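Adhesion protein (Streptococcus pseudopneumoniae 5247, PDB 7LM5) probably captures zinc ions at the cell surface and hands them to an ATP-binding cassette transporter as its solute-binding protein. Local coordinates at residues M16-S21 with N37-I42; A60-D65 with S88-L93; N202-A207 with T221-F226. The protein carries 1 engineered substitution. One frame throughout, in Å; residues are numbered along the deposited sequence.

Overall arrangement
Interactions 1 and 2 belong to one lobe and share its four-stranded parallel sheet. Residues 16-21 with 37-42 join an inner strand to one outermost strand, while 60-65 with 88-93 lie where a helix end and the loops leading into strands 66-69 and 91-94 meet, toward the opposite border. The two contacts touch through Lys17 and Asp65. Interaction 3, 202-207 with 221-226, belongs to the second sheet, its centre about 38 Å from that of interaction 1, across the centre of the chain. Chemistry follows place: backbone hydrogen bonds dominate interaction 1, a few polar bonds, a water and one valine serve the half-exposed interaction 2, and in buried interaction 3 the side-chain contacts are apolar and no hydrogen bond joins the segments.

Interaction 1: M16-S21 with N37-I42; sequences MKIVTS and NDVRMI
Thr20 and Arg40 meet through one carbonyl that takes two bonds. Thr20 N reaches Arg40 O in the carbonyl plane, and Thr20 OG1 donates to the same Arg40 O at 3.0 Å from well above that plane. The hydroxyl gets there because it sits between the backbone N and carbonyl carbon (chi1 55°), which turns the methyl CG2 toward Val39 CG1, 4.1 Å away. Threonine therefore serves both the strand edge and the apolar layer. Beside it, Ile18 CD1 lies 4.1 Å from Val39 CG2; beta-branched residues suit these extended strands and fill the face that helix 23-33 packs on.

At the entrance, Asn37 extends the pairing with its side chain. Its OD1 accepts Met16 N at 2.8 Å, where the strand pattern would call for a backbone carbonyl, and Asp38 N returns a bond to Met16 O at 2.7 Å. The positive phi of Asn37 (69°) turns the chain into strand 38-41. Its ND2 turns to Tyr155, tying the corner to helix 152-178, while the Met16 chain, bent at its end, runs alongside the amide. On the other face, Asp38 and Arg40 project together from one strand and form a salt bridge, Arg40 NE to Asp38 OD2 at 3.0 Å; charged groups suit this outer border. Further on, Val19 CG1 packs against Ile42 CG2 at 3.5 Å.

Strand 66-69 flanks 17-20 on its other edge. Strand 17-20, helix 23-33 and strand 38-41 thus form a beta-alpha-beta unit at the border of a parallel sheet, as in the lobes of metal-binding solute-binding proteins.

Interaction 2: A60-D65 with S88-L93; sequences AIYDAD and SKVKVL
Val90 slots its branched side chain under the end of helix 55-62, between Ile61 and Tyr62, just before its own chain enters strand 91-94, the outermost strand of a parallel alpha/beta sheet. The residues after the helix lead into the neighbouring strand 66-69. The two methyls of Val90 split the work. CG1, held between the backbone N and carbonyl carbon (chi1 59°), comes to the edge of the Tyr62 ring, near its plane, 3.7 Å from CD1. CG2 instead presses on the helix backbone, 3.2 Å from Ile61 O, and lies more loosely against Ile61 CG2. That carbonyl already receives Ala64 N as the helix ends, so the methyl covers a polar atom that has a donor. A compact beta-branched residue suits this buried spot beneath the helix end, where Val90 CB also rests 3.4 Å from Ala64 O.

The Tyr62 ring crosses Val90 obliquely and sends its hydroxyl to the backbone N of Asp82, which fixes the far end of the ring. Ser88 points toward the helix terminus: its OG is modelled only 2.4 Å from Tyr62 O, too short to be taken literally, though a small hydroxyl there is well placed to bond a carbonyl at the helix end. The same OG also weakly accepts Val90 N.

Asp65 contributes its backbone across the contact, while its carboxylate turns to Lys17 N. Lys91 N donates to Asp65 O at 3.0 Å, nearly straight at 161° but tilted from the carbonyl plane, and opens the strand pairing. A water donates to Asp65 O and, at 2.6 Å, to Lys89 O, bridging the two carbonyls.

Interaction 3: N202-A207 with T221-F226; sequences NQLGIA and TEIQEF
Strand 202-205 and helix 217-229 are successive elements of a beta-alpha-beta crossover in the second lobe, the helix leading the chain on to strand 234-237. The short segments run nearly antiparallel, at 149°, with axes 10.0 Å apart, and side chains bridge the interval.

Leu204 is the main contact of the strand. Its CB lies over one face of the Phe226 ring, 3.8 Å from the centroid, in a CH-pi contact displaced toward the rim on the CE2 side. Its CD2 continues along that ring and stands 3.5 Å from Phe226 CG. The leucine has CG anti to the backbone N (chi1 -177°), and Phe226 does likewise from the helix (chi1 -175°); with both extended, the side chains lie past each other, running in opposite directions. A flat ring suits this place, since both the start and the end of the leucine can rest on it.

One turn earlier on the helix, Ile223 completes the contact. Its CG1 meets Leu204 CD2 at 4.0 Å, and its CD1 reaches down to the corner where the strand ends, 3.7 Å from Ile206 O. There it also approaches Ile206 CG2 at 4.1 Å, the two isoleucines crossing at about a right angle. Isoleucine suits the position because its unbranched CG1-CD1 arm is what extends to the carbonyl at the corner.

Around this buried patch, Phe226 also packs on Thr184 and Val186 of the adjacent strand 184-187 and meets the ring of Tyr230. Ile223 touches Leu249 of helix 246-253, and beyond the corner Ala207 lies against the zinc ligand His189.

Interaction 1: M16-S21 with N37-I42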
ATOM      1  N   MET A  16     -24.835  -1.211  -3.871  1.00 51.00           N
ATOM      2  CA  MET A  16     -24.294  -0.044  -3.190  1.00 48.72           C
ATOM      3  C   MET A  16     -23.328   0.704  -4.098  1.00 46.29           C
ATOM      4  O   MET A  16     -22.575   0.096  -4.865  1.00 45.72           O
ATOM      5  CB  MET A  16     -23.575  -0.451  -1.902  1.00 47.99           C
ATOM      6  CG  MET A  16     -24.476  -1.016  -0.819  1.00 49.23           C
ATOM      7  SD  MET A  16     -23.606  -1.216   0.749  1.00 45.86           S
ATOM      8  CE  MET A  16     -22.292  -2.338   0.276  1.00 46.14           C
ATOM      9  N   LYS A  17     -23.356   2.030  -4.010  1.00 61.17           N
ATOM     10  CA  LYS A  17     -22.385   2.874  -4.696  1.00 58.39           C
ATOM     11  C   LYS A  17     -21.197   3.072  -3.761  1.00 57.56           C
ATOM     12  O   LYS A  17     -21.279   3.832  -2.792  1.00 57.57           O
ATOM     13  CB  LYS A  17     -23.009   4.209  -5.096  1.00 57.35           C
ATOM     14  CG  LYS A  17     -24.104   4.087  -6.145  1.00 58.30           C
ATOM     15  CD  LYS A  17     -24.728   5.438  -6.455  1.00 58.12           C
ATOM     16  CE  LYS A  17     -25.396   6.028  -5.225  1.00 59.43           C
ATOM     17  NZ  LYS A  17     -26.019   7.349  -5.516  1.00 59.91           N
ATOM     18  N   ILE A  18     -20.098   2.378  -4.047  1.00 38.33           N
ATOM     19  CA  ILE A  18     -18.911   2.376  -3.199  1.00 37.74           C
ATOM     20  C   ILE A  18     -17.807   3.146  -3.908  1.00 34.46           C
ATOM     21  O   ILE A  18     -17.546   2.916  -5.095  1.00 33.59           O
ATOM     22  CB  ILE A  18     -18.458   0.943  -2.871  1.00 39.83           C
ATOM     23  CG1 ILE A  18     -19.620   0.136  -2.285  1.00 42.16           C
ATOM     24  CG2 ILE A  18     -17.280   0.965  -1.909  1.00 39.82           C
ATOM     25  CD1 ILE A  18     -19.285  -1.318  -2.034  1.00 44.02           C
ATOM     26  N   VAL A  19     -17.162   4.056  -3.181  1.00 45.36           N
ATOM     27  CA  VAL A  19     -16.053   4.846  -3.698  1.00 40.98           C
ATOM     28  C   VAL A  19     -14.826   4.567  -2.841  1.00 39.56           C
ATOM     29  O   VAL A  19     -14.922   4.484  -1.612  1.00 38.21           O
ATOM     30  CB  VAL A  19     -16.384   6.353  -3.716  1.00 37.23           C
ATOM     31  CG1 VAL A  19     -15.285   7.128  -4.411  1.00 33.15           C
ATOM     32  CG2 VAL A  19     -17.715   6.597  -4.406  1.00 39.37           C
ATOM     33  N   THR A  20     -13.674   4.422  -3.492  1.00 34.85           N
ATOM     34  CA  THR A  20     -12.440   4.031  -2.831  1.00 34.15           C
ATOM     35  C   THR A  20     -11.377   5.112  -2.998  1.00 29.48           C
ATOM     36  O   THR A  20     -11.429   5.931  -3.920  1.00 28.04           O
ATOM     37  CB  THR A  20     -11.922   2.696  -3.381  1.00 36.96           C
ATOM     38  OG1 THR A  20     -11.778   2.791  -4.804  1.00 34.56           O
ATOM     39  CG2 THR A  20     -12.895   1.574  -3.050  1.00 42.36           C
ATOM     40  N   SER A  21     -10.423   5.158  -2.080  1.00 40.34           N
ATOM     41  CA  SER A  21      -9.406   6.240  -2.042  1.00 36.63           C
ATOM     42  C   SER A  21      -8.316   6.086  -3.105  1.00 37.14           C
ATOM     43  O   SER A  21      -8.041   7.041  -3.788  1.00 36.79           O
ATOM     44  CB  SER A  21      -8.807   6.284  -0.696  1.00 34.96           C
ATOM     45  OG  SER A  21      -8.297   5.010  -0.387  1.00 38.16           O
ATOM     46  N   ASN A  37     -22.509  -4.718  -6.037  1.00 48.68           N
ATOM     47  CA  ASN A  37     -22.374  -3.249  -5.919  1.00 47.50           C
ATOM     48  C   ASN A  37     -21.726  -2.571  -7.123  1.00 50.38           C
ATOM     49  O   ASN A  37     -21.497  -3.199  -8.148  1.00 53.71           O
ATOM     50  CB  ASN A  37     -21.708  -2.808  -4.623  1.00 44.74           C
ATOM     51  CG  ASN A  37     -22.212  -3.560  -3.425  1.00 42.44           C
ATOM     52  OD1 ASN A  37     -23.364  -3.451  -3.051  1.00 42.06           O
ATOM     53  ND2 ASN A  37     -21.346  -4.364  -2.861  1.00 41.44           N
ATOM     54  N   ASP A  38     -21.459  -1.287  -6.937  1.00 53.98           N
ATOM     55  CA  ASP A  38     -20.825  -0.432  -7.960  1.00 56.07           C
ATOM     56  C   ASP A  38     -19.586   0.201  -7.336  1.00 55.09           C
ATOM     57  O   ASP A  38     -19.694   1.243  -6.731  1.00 52.52           O
ATOM     58  CB  ASP A  38     -21.781   0.656  -8.410  1.00 55.24           C
ATOM     59  CG  ASP A  38     -21.217   1.403  -9.585  1.00 56.77           C
ATOM     60  OD1 ASP A  38     -20.652   0.759 -10.441  1.00 58.51           O
ATOM     61  OD2 ASP A  38     -21.320   2.607  -9.591  1.00 56.16           O
ATOM     62  N   VAL A  39     -18.444  -0.426  -7.545  1.00 46.55           N
ATOM     63  CA  VAL A  39     -17.209   0.034  -6.919  1.00 45.59           C
ATOM     64  C   VAL A  39     -16.442   0.890  -7.914  1.00 47.02           C
ATOM     65  O   VAL A  39     -16.198   0.470  -9.052  1.00 49.04           O
ATOM     66  CB  VAL A  39     -16.353  -1.151  -6.441  1.00 46.09           C
ATOM     67  CG1 VAL A  39     -15.077  -0.655  -5.776  1.00 45.11           C
ATOM     68  CG2 VAL A  39     -17.151  -2.034  -5.493  1.00 44.13           C
ATOM     69  N   ARG A  40     -16.061   2.093  -7.487  1.00 60.18           N
ATOM     70  CA  ARG A  40     -15.228   2.975  -8.288  1.00 61.62           C
ATOM     71  C   ARG A  40     -14.223   3.669  -7.379  1.00 61.28           C
ATOM     72  O   ARG A  40     -14.287   3.568  -6.151  1.00 59.38           O
ATOM     73  CB  ARG A  40     -16.070   3.990  -9.072  1.00 60.94           C
ATOM     74  CG  ARG A  40     -17.335   4.454  -8.368  1.00 60.66           C
ATOM     75  CD  ARG A  40     -18.327   4.994  -9.385  1.00 60.37           C
ATOM     76  NE  ARG A  40     -18.784   3.946 -10.295  1.00 59.79           N
ATOM     77  CZ  ARG A  40     -19.190   4.159 -11.542  1.00 61.99           C
ATOM     78  NH1 ARG A  40     -19.188   5.386 -12.045  1.00 65.27           N
ATOM     79  NH2 ARG A  40     -19.589   3.141 -12.293  1.00 60.98           N
ATOM     80  N   MET A  41     -13.280   4.374  -8.000  1.00 53.05           N
ATOM     81  CA  MET A  41     -12.171   5.001  -7.298  1.00 53.28           C
ATOM     82  C   MET A  41     -12.097   6.473  -7.670  1.00 54.13           C
ATOM     83  O   MET A  41     -12.307   6.838  -8.830  1.00 54.93           O
ATOM     84  CB  MET A  41     -10.846   4.299  -7.641  1.00 53.21           C
ATOM     85  CG  MET A  41      -9.621   4.879  -6.956  1.00 53.05           C
ATOM     86  SD  MET A  41      -8.101   4.040  -7.449  1.00 50.90           S
ATOM     87  CE  MET A  41      -8.022   4.456  -9.189  1.00 52.14           C
ATOM     88  N   ILE A  42     -11.799   7.321  -6.678  1.00 50.86           N
ATOM     89  CA  ILE A  42     -11.654   8.744  -6.958  1.00 51.91           C
ATOM     90  C   ILE A  42     -10.470   8.963  -7.899  1.00 53.95           C
ATOM     91  O   ILE A  42      -9.564   8.130  -8.022  1.00 53.70           O
ATOM     92  CB  ILE A  42     -11.484   9.571  -5.673  1.00 50.96           C
ATOM     93  CG1 ILE A  42     -10.314   9.044  -4.845  1.00 51.55           C
ATOM     94  CG2 ILE A  42     -12.765   9.579  -4.861  1.00 49.19           C
ATOM     95  CD1 ILE A  42     -10.064   9.824  -3.571  1.00 49.57           C
TER

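Interaction 2: A60-D65 with S88-L93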
ATOM      1  N   ALA A  60     -18.819  13.503  -4.551  1.00 62.18           N
ATOM      2  CA  ALA A  60     -19.179  12.135  -4.910  1.00 60.74           C
ATOM      3  C   ALA A  60     -19.116  11.205  -3.707  1.00 60.54           C
ATOM      4  O   ALA A  60     -19.835  10.201  -3.664  1.00 59.97           O
ATOM      5  CB  ALA A  60     -18.266  11.625  -6.024  1.00 58.86           C
ATOM      6  N   ILE A  61     -18.264  11.515  -2.727  1.00 49.72           N
ATOM      7  CA  ILE A  61     -18.209  10.712  -1.510  1.00 49.80           C
ATOM      8  C   ILE A  61     -19.498  10.867  -0.711  1.00 51.22           C
ATOM      9  O   ILE A  61     -20.065   9.882  -0.226  1.00 50.88           O
ATOM     10  CB  ILE A  61     -16.971  11.090  -0.675  1.00 50.26           C
ATOM     11  CG1 ILE A  61     -15.698  10.560  -1.338  1.00 48.52           C
ATOM     12  CG2 ILE A  61     -17.096  10.563   0.747  1.00 50.99           C
ATOM     13  CD1 ILE A  61     -14.425  11.000  -0.649  1.00 48.95           C
ATOM     14  N   TYR A  62     -19.986  12.102  -0.573  1.00 57.20           N
ATOM     15  CA  TYR A  62     -21.216  12.339   0.174  1.00 58.40           C
ATOM     16  C   TYR A  62     -22.453  11.843  -0.563  1.00 58.06           C
ATOM     17  O   TYR A  62     -23.497  11.648   0.068  1.00 58.66           O
ATOM     18  CB  TYR A  62     -21.357  13.828   0.493  1.00 59.94           C
ATOM     19  CG  TYR A  62     -20.424  14.303   1.582  1.00 60.55           C
ATOM     20  CD1 TYR A  62     -20.127  13.491   2.671  1.00 59.92           C
ATOM     21  CD2 TYR A  62     -19.832  15.557   1.521  1.00 61.69           C
ATOM     22  CE1 TYR A  62     -19.274  13.918   3.669  1.00 60.38           C
ATOM     23  CE2 TYR A  62     -18.976  15.992   2.516  1.00 62.15           C
ATOM     24  CZ  TYR A  62     -18.699  15.169   3.587  1.00 61.46           C
ATOM     25  OH  TYR A  62     -17.849  15.597   4.579  1.00 61.74           O
ATOM     26  N   ASP A  63     -22.363  11.633  -1.874  1.00 88.06           N
ATOM     27  CA  ASP A  63     -23.470  11.095  -2.653  1.00 87.73           C
ATOM     28  C   ASP A  63     -23.426   9.578  -2.773  1.00 86.27           C
ATOM     29  O   ASP A  63     -24.336   8.991  -3.369  1.00 86.01           O
ATOM     30  CB  ASP A  63     -23.485  11.721  -4.051  1.00 87.58           C
ATOM     31  CG  ASP A  63     -23.898  13.180  -4.032  1.00 89.28           C
ATOM     32  OD1 ASP A  63     -24.845  13.521  -3.292  1.00 89.98           O
ATOM     33  OD2 ASP A  63     -23.274  13.985  -4.753  1.00 89.91           O
ATOM     34  N   ALA A  64     -22.403   8.933  -2.225  1.00 56.96           N
ATOM     35  CA  ALA A  64     -22.256   7.489  -2.292  1.00 55.46           C
ATOM     36  C   ALA A  64     -22.753   6.836  -1.007  1.00 56.01           C
ATOM     37  O   ALA A  64     -22.941   7.489   0.021  1.00 57.37           O
ATOM     38  CB  ALA A  64     -20.797   7.103  -2.543  1.00 54.00           C
ATOM     39  N   ASP A  65     -22.961   5.521  -1.083  1.00 41.58           N
ATOM     40  CA  ASP A  65     -23.414   4.772   0.083  1.00 41.48           C
ATOM     41  C   ASP A  65     -22.262   4.448   1.023  1.00 40.69           C
ATOM     42  O   ASP A  65     -22.404   4.560   2.247  1.00 41.28           O
ATOM     43  CB  ASP A  65     -24.110   3.484  -0.358  1.00 41.02           C
ATOM     44  CG  ASP A  65     -25.318   3.745  -1.233  1.00 42.98           C
ATOM     45  OD1 ASP A  65     -26.070   4.697  -0.940  1.00 44.77           O
ATOM     46  OD2 ASP A  65     -25.510   2.999  -2.216  1.00 42.97           O
ATOM     47  N   SER A  88     -25.612  13.570   4.809  1.00 70.05           N
ATOM     48  CA  SER A  88     -25.266  12.505   3.880  1.00 68.51           C
ATOM     49  C   SER A  88     -25.360  11.158   4.580  1.00 67.63           C
ATOM     50  O   SER A  88     -25.023  11.035   5.761  1.00 67.87           O
ATOM     51  CB  SER A  88     -23.856  12.702   3.314  1.00 67.84           C
ATOM     52  OG  SER A  88     -23.508  11.644   2.437  1.00 66.40           O
ATOM     53  N   LYS A  89     -25.819  10.151   3.842  1.00 72.73           N
ATOM     54  CA  LYS A  89     -25.929   8.793   4.352  1.00 71.70           C
ATOM     55  C   LYS A  89     -24.682   7.962   4.081  1.00 70.36           C
ATOM     56  O   LYS A  89     -24.730   6.734   4.214  1.00 69.21           O
ATOM     57  CB  LYS A  89     -27.155   8.104   3.748  1.00 71.28           C
ATOM     58  CG  LYS A  89     -28.480   8.698   4.198  1.00 72.37           C
ATOM     59  CD  LYS A  89     -29.627   8.215   3.326  1.00 71.95           C
ATOM     60  CE  LYS A  89     -29.519   8.775   1.916  1.00 72.27           C
ATOM     61  NZ  LYS A  89     -29.567  10.265   1.905  1.00 73.74           N
ATOM     62  N   VAL A  90     -23.571   8.598   3.708  1.00 58.65           N
ATOM     63  CA  VAL A  90     -22.350   7.859   3.415  1.00 57.48           C
ATOM     64  C   VAL A  90     -21.777   7.284   4.704  1.00 57.19           C
ATOM     65  O   VAL A  90     -21.734   7.954   5.746  1.00 58.08           O
ATOM     66  CB  VAL A  90     -21.326   8.759   2.698  1.00 57.66           C
ATOM     67  CG1 VAL A  90     -20.979   9.980   3.545  1.00 58.99           C
ATOM     68  CG2 VAL A  90     -20.071   7.969   2.353  1.00 56.41           C
ATOM     69  N   LYS A  91     -21.356   6.027   4.644  1.00 46.93           N
ATOM     70  CA  LYS A  91     -20.708   5.357   5.764  1.00 46.09           C
ATOM     71  C   LYS A  91     -19.229   5.218   5.433  1.00 45.30           C
ATOM     72  O   LYS A  91     -18.851   4.413   4.575  1.00 43.97           O
ATOM     73  CB  LYS A  91     -21.354   4.001   6.042  1.00 44.71           C
ATOM     74  CG  LYS A  91     -22.768   4.112   6.589  1.00 45.80           C
ATOM     75  CD  LYS A  91     -23.256   2.793   7.159  1.00 44.58           C
ATOM     76  CE  LYS A  91     -24.514   2.997   7.986  1.00 46.25           C
ATOM     77  NZ  LYS A  91     -24.272   3.924   9.129  1.00 47.80           N
ATOM     78  N   VAL A  92     -18.401   6.014   6.101  1.00 40.20           N
ATOM     79  CA  VAL A  92     -16.962   5.994   5.868  1.00 39.50           C
ATOM     80  C   VAL A  92     -16.360   4.810   6.610  1.00 37.31           C
ATOM     81  O   VAL A  92     -16.604   4.622   7.808  1.00 36.94           O
ATOM     82  CB  VAL A  92     -16.324   7.319   6.313  1.00 40.81           C
ATOM     83  CG1 VAL A  92     -14.881   7.402   5.838  1.00 40.28           C
ATOM     84  CG2 VAL A  92     -17.138   8.498   5.795  1.00 42.46           C
ATOM     85  N   LEU A  93     -15.571   4.007   5.900  1.00 39.48           N
ATOM     86  CA  LEU A  93     -14.958   2.808   6.456  1.00 36.71           C
ATOM     87  C   LEU A  93     -13.444   2.903   6.330  1.00 35.20           C
ATOM     88  O   LEU A  93     -12.919   3.131   5.234  1.00 35.46           O
ATOM     89  CB  LEU A  93     -15.463   1.548   5.747  1.00 35.02           C
ATOM     90  CG  LEU A  93     -16.975   1.357   5.614  1.00 36.26           C
ATOM     91  CD1 LEU A  93     -17.273   0.034   4.925  1.00 34.42           C
ATOM     92  CD2 LEU A  93     -17.666   1.425   6.970  1.00 37.31           C
TER
HETATM   93  O   HOH W   1     -25.050   4.282   3.580  1.00 43.96           O

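Interaction 3: N202-A207 with T221-F226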
ATOM      1  N   ASN A 202      16.257  -6.430   4.319  1.00 39.23           N
ATOM      2  CA  ASN A 202      16.583  -5.092   4.789  1.00 38.79           C
ATOM      3  C   ASN A 202      16.408  -4.106   3.643  1.00 37.66           C
ATOM      4  O   ASN A 202      16.795  -4.388   2.506  1.00 37.65           O
ATOM      5  CB  ASN A 202      18.013  -5.027   5.334  1.00 40.40           C
ATOM      6  CG  ASN A 202      18.257  -6.030   6.445  1.00 42.33           C
ATOM      7  OD1 ASN A 202      17.900  -5.792   7.600  1.00 42.72           O
ATOM      8  ND2 ASN A 202      18.868  -7.158   6.101  1.00 43.89           N
ATOM      9  N   GLN A 203      15.817  -2.953   3.943  1.00 32.41           N
ATOM     10  CA  GLN A 203      15.514  -1.968   2.919  1.00 32.29           C
ATOM     11  C   GLN A 203      15.898  -0.581   3.406  1.00 33.35           C
ATOM     12  O   GLN A 203      15.927  -0.310   4.609  1.00 33.48           O
ATOM     13  CB  GLN A 203      14.024  -1.998   2.533  1.00 31.40           C
ATOM     14  CG  GLN A 203      13.061  -1.739   3.687  1.00 31.02           C
ATOM     15  CD  GLN A 203      12.872  -0.260   3.983  1.00 31.74           C
ATOM     16  OE1 GLN A 203      12.926   0.579   3.083  1.00 32.71           O
ATOM     17  NE2 GLN A 203      12.660   0.067   5.253  1.00 31.74           N
ATOM     18  N   LEU A 204      16.195   0.296   2.451  1.00 29.42           N
ATOM     19  CA  LEU A 204      16.353   1.719   2.717  1.00 31.16           C
ATOM     20  C   LEU A 204      15.689   2.489   1.589  1.00 32.42           C
ATOM     21  O   LEU A 204      15.889   2.168   0.415  1.00 32.67           O
ATOM     22  CB  LEU A 204      17.827   2.122   2.836  1.00 32.85           C
ATOM     23  CG  LEU A 204      18.041   3.598   3.180  1.00 35.10           C
ATOM     24  CD1 LEU A 204      17.432   3.925   4.536  1.00 34.29           C
ATOM     25  CD2 LEU A 204      19.515   3.966   3.147  1.00 37.10           C
ATOM     26  N   GLY A 205      14.894   3.490   1.947  1.00 31.34           N
ATOM     27  CA  GLY A 205      14.230   4.336   0.972  1.00 33.48           C
ATOM     28  C   GLY A 205      15.010   5.625   0.767  1.00 36.81           C
ATOM     29  O   GLY A 205      15.471   6.243   1.727  1.00 37.39           O
ATOM     30  N   ILE A 206      15.167   6.007  -0.501  1.00 32.53           N
ATOM     31  CA  ILE A 206      15.761   7.306  -0.811  1.00 36.13           C
ATOM     32  C   ILE A 206      14.928   8.415  -0.180  1.00 40.65           C
ATOM     33  O   ILE A 206      15.384   9.125   0.723  1.00 44.35           O
ATOM     34  CB  ILE A 206      15.894   7.489  -2.333  1.00 33.11           C
ATOM     35  CG1 ILE A 206      16.691   6.330  -2.934  1.00 29.08           C
ATOM     36  CG2 ILE A 206      16.560   8.820  -2.653  1.00 36.28           C
ATOM     37  CD1 ILE A 206      16.843   6.412  -4.435  1.00 27.30           C
ATOM     38  N   ALA A 207      13.688   8.562  -0.631  1.00 25.02           N
ATOM     39  CA  ALA A 207      12.745   9.449   0.029  1.00 26.57           C
ATOM     40  C   ALA A 207      12.105   8.743   1.220  1.00 26.29           C
ATOM     41  O   ALA A 207      12.198   7.524   1.375  1.00 24.76           O
ATOM     42  CB  ALA A 207      11.681   9.925  -0.958  1.00 27.23           C
ATOM     43  N   THR A 221      24.106  11.422   1.909  1.00 49.53           N
ATOM     44  CA  THR A 221      25.410  10.825   2.179  1.00 50.50           C
ATOM     45  C   THR A 221      25.264   9.476   2.874  1.00 49.46           C
ATOM     46  O   THR A 221      26.043   8.550   2.621  1.00 49.86           O
ATOM     47  CB  THR A 221      26.257  11.777   3.024  1.00 52.46           C
ATOM     48  OG1 THR A 221      26.372  13.038   2.352  1.00 53.46           O
ATOM     49  CG2 THR A 221      27.651  11.205   3.253  1.00 53.93           C
ATOM     50  N   GLU A 222      24.264   9.343   3.749  1.00 48.02           N
ATOM     51  CA  GLU A 222      24.030   8.059   4.403  1.00 46.91           C
ATOM     52  C   GLU A 222      23.536   7.015   3.412  1.00 45.24           C
ATOM     53  O   GLU A 222      23.873   5.830   3.531  1.00 45.03           O
ATOM     54  CB  GLU A 222      23.035   8.225   5.551  1.00 45.78           C
ATOM     55  CG  GLU A 222      23.504   9.170   6.642  1.00 47.02           C
ATOM     56  CD  GLU A 222      24.862   8.790   7.202  1.00 48.78           C
ATOM     57  OE1 GLU A 222      25.117   7.581   7.390  1.00 48.51           O
ATOM     58  OE2 GLU A 222      25.679   9.702   7.450  1.00 50.65           O
ATOM     59  N   ILE A 223      22.732   7.430   2.430  1.00 42.41           N
ATOM     60  CA  ILE A 223      22.297   6.508   1.385  1.00 39.23           C
ATOM     61  C   ILE A 223      23.487   6.051   0.550  1.00 39.60           C
ATOM     62  O   ILE A 223      23.554   4.894   0.118  1.00 37.38           O
ATOM     63  CB  ILE A 223      21.209   7.165   0.516  1.00 37.08           C
ATOM     64  CG1 ILE A 223      20.002   7.549   1.374  1.00 37.68           C
ATOM     65  CG2 ILE A 223      20.778   6.237  -0.613  1.00 32.30           C
ATOM     66  CD1 ILE A 223      18.976   8.381   0.642  1.00 37.56           C
ATOM     67  N   GLN A 224      24.448   6.947   0.316  1.00 44.16           N
ATOM     68  CA  GLN A 224      25.645   6.576  -0.432  1.00 45.11           C
ATOM     69  C   GLN A 224      26.469   5.544   0.329  1.00 47.33           C
ATOM     70  O   GLN A 224      26.909   4.541  -0.244  1.00 47.13           O
ATOM     71  CB  GLN A 224      26.480   7.822  -0.733  1.00 47.35           C
ATOM     72  CG  GLN A 224      25.770   8.839  -1.613  1.00 45.84           C
ATOM     73  CD  GLN A 224      26.481  10.178  -1.655  1.00 48.58           C
ATOM     74  OE1 GLN A 224      27.509  10.370  -1.006  1.00 51.20           O
ATOM     75  NE2 GLN A 224      25.931  11.114  -2.420  1.00 47.85           N
ATOM     76  N   GLU A 225      26.685   5.773   1.628  1.00 54.95           N
ATOM     77  CA  GLU A 225      27.408   4.800   2.440  1.00 56.62           C
ATOM     78  C   GLU A 225      26.630   3.498   2.577  1.00 54.96           C
ATOM     79  O   GLU A 225      27.232   2.421   2.628  1.00 55.82           O
ATOM     80  CB  GLU A 225      27.703   5.383   3.823  1.00 57.81           C
ATOM     81  CG  GLU A 225      28.462   6.698   3.802  1.00 59.39           C
ATOM     82  CD  GLU A 225      28.636   7.288   5.188  1.00 60.32           C
ATOM     83  OE1 GLU A 225      28.187   6.654   6.168  1.00 59.60           O
ATOM     84  OE2 GLU A 225      29.221   8.386   5.300  1.00 61.72           O
ATOM     85  N   PHE A 226      25.299   3.580   2.635  1.00 49.70           N
ATOM     86  CA  PHE A 226      24.480   2.379   2.758  1.00 45.64           C
ATOM     87  C   PHE A 226      24.614   1.489   1.528  1.00 43.08           C
ATOM     88  O   PHE A 226      24.754   0.266   1.649  1.00 41.68           O
ATOM     89  CB  PHE A 226      23.020   2.775   2.983  1.00 41.72           C
ATOM     90  CG  PHE A 226      22.103   1.615   3.243  1.00 36.85           C
ATOM     91  CD1 PHE A 226      21.934   1.125   4.527  1.00 36.85           C
ATOM     92  CD2 PHE A 226      21.395   1.028   2.208  1.00 32.12           C
ATOM     93  CE1 PHE A 226      21.084   0.065   4.773  1.00 32.69           C
ATOM     94  CE2 PHE A 226      20.545  -0.032   2.447  1.00 27.90           C
ATOM     95  CZ  PHE A 226      20.388  -0.514   3.731  1.00 28.41           C
TER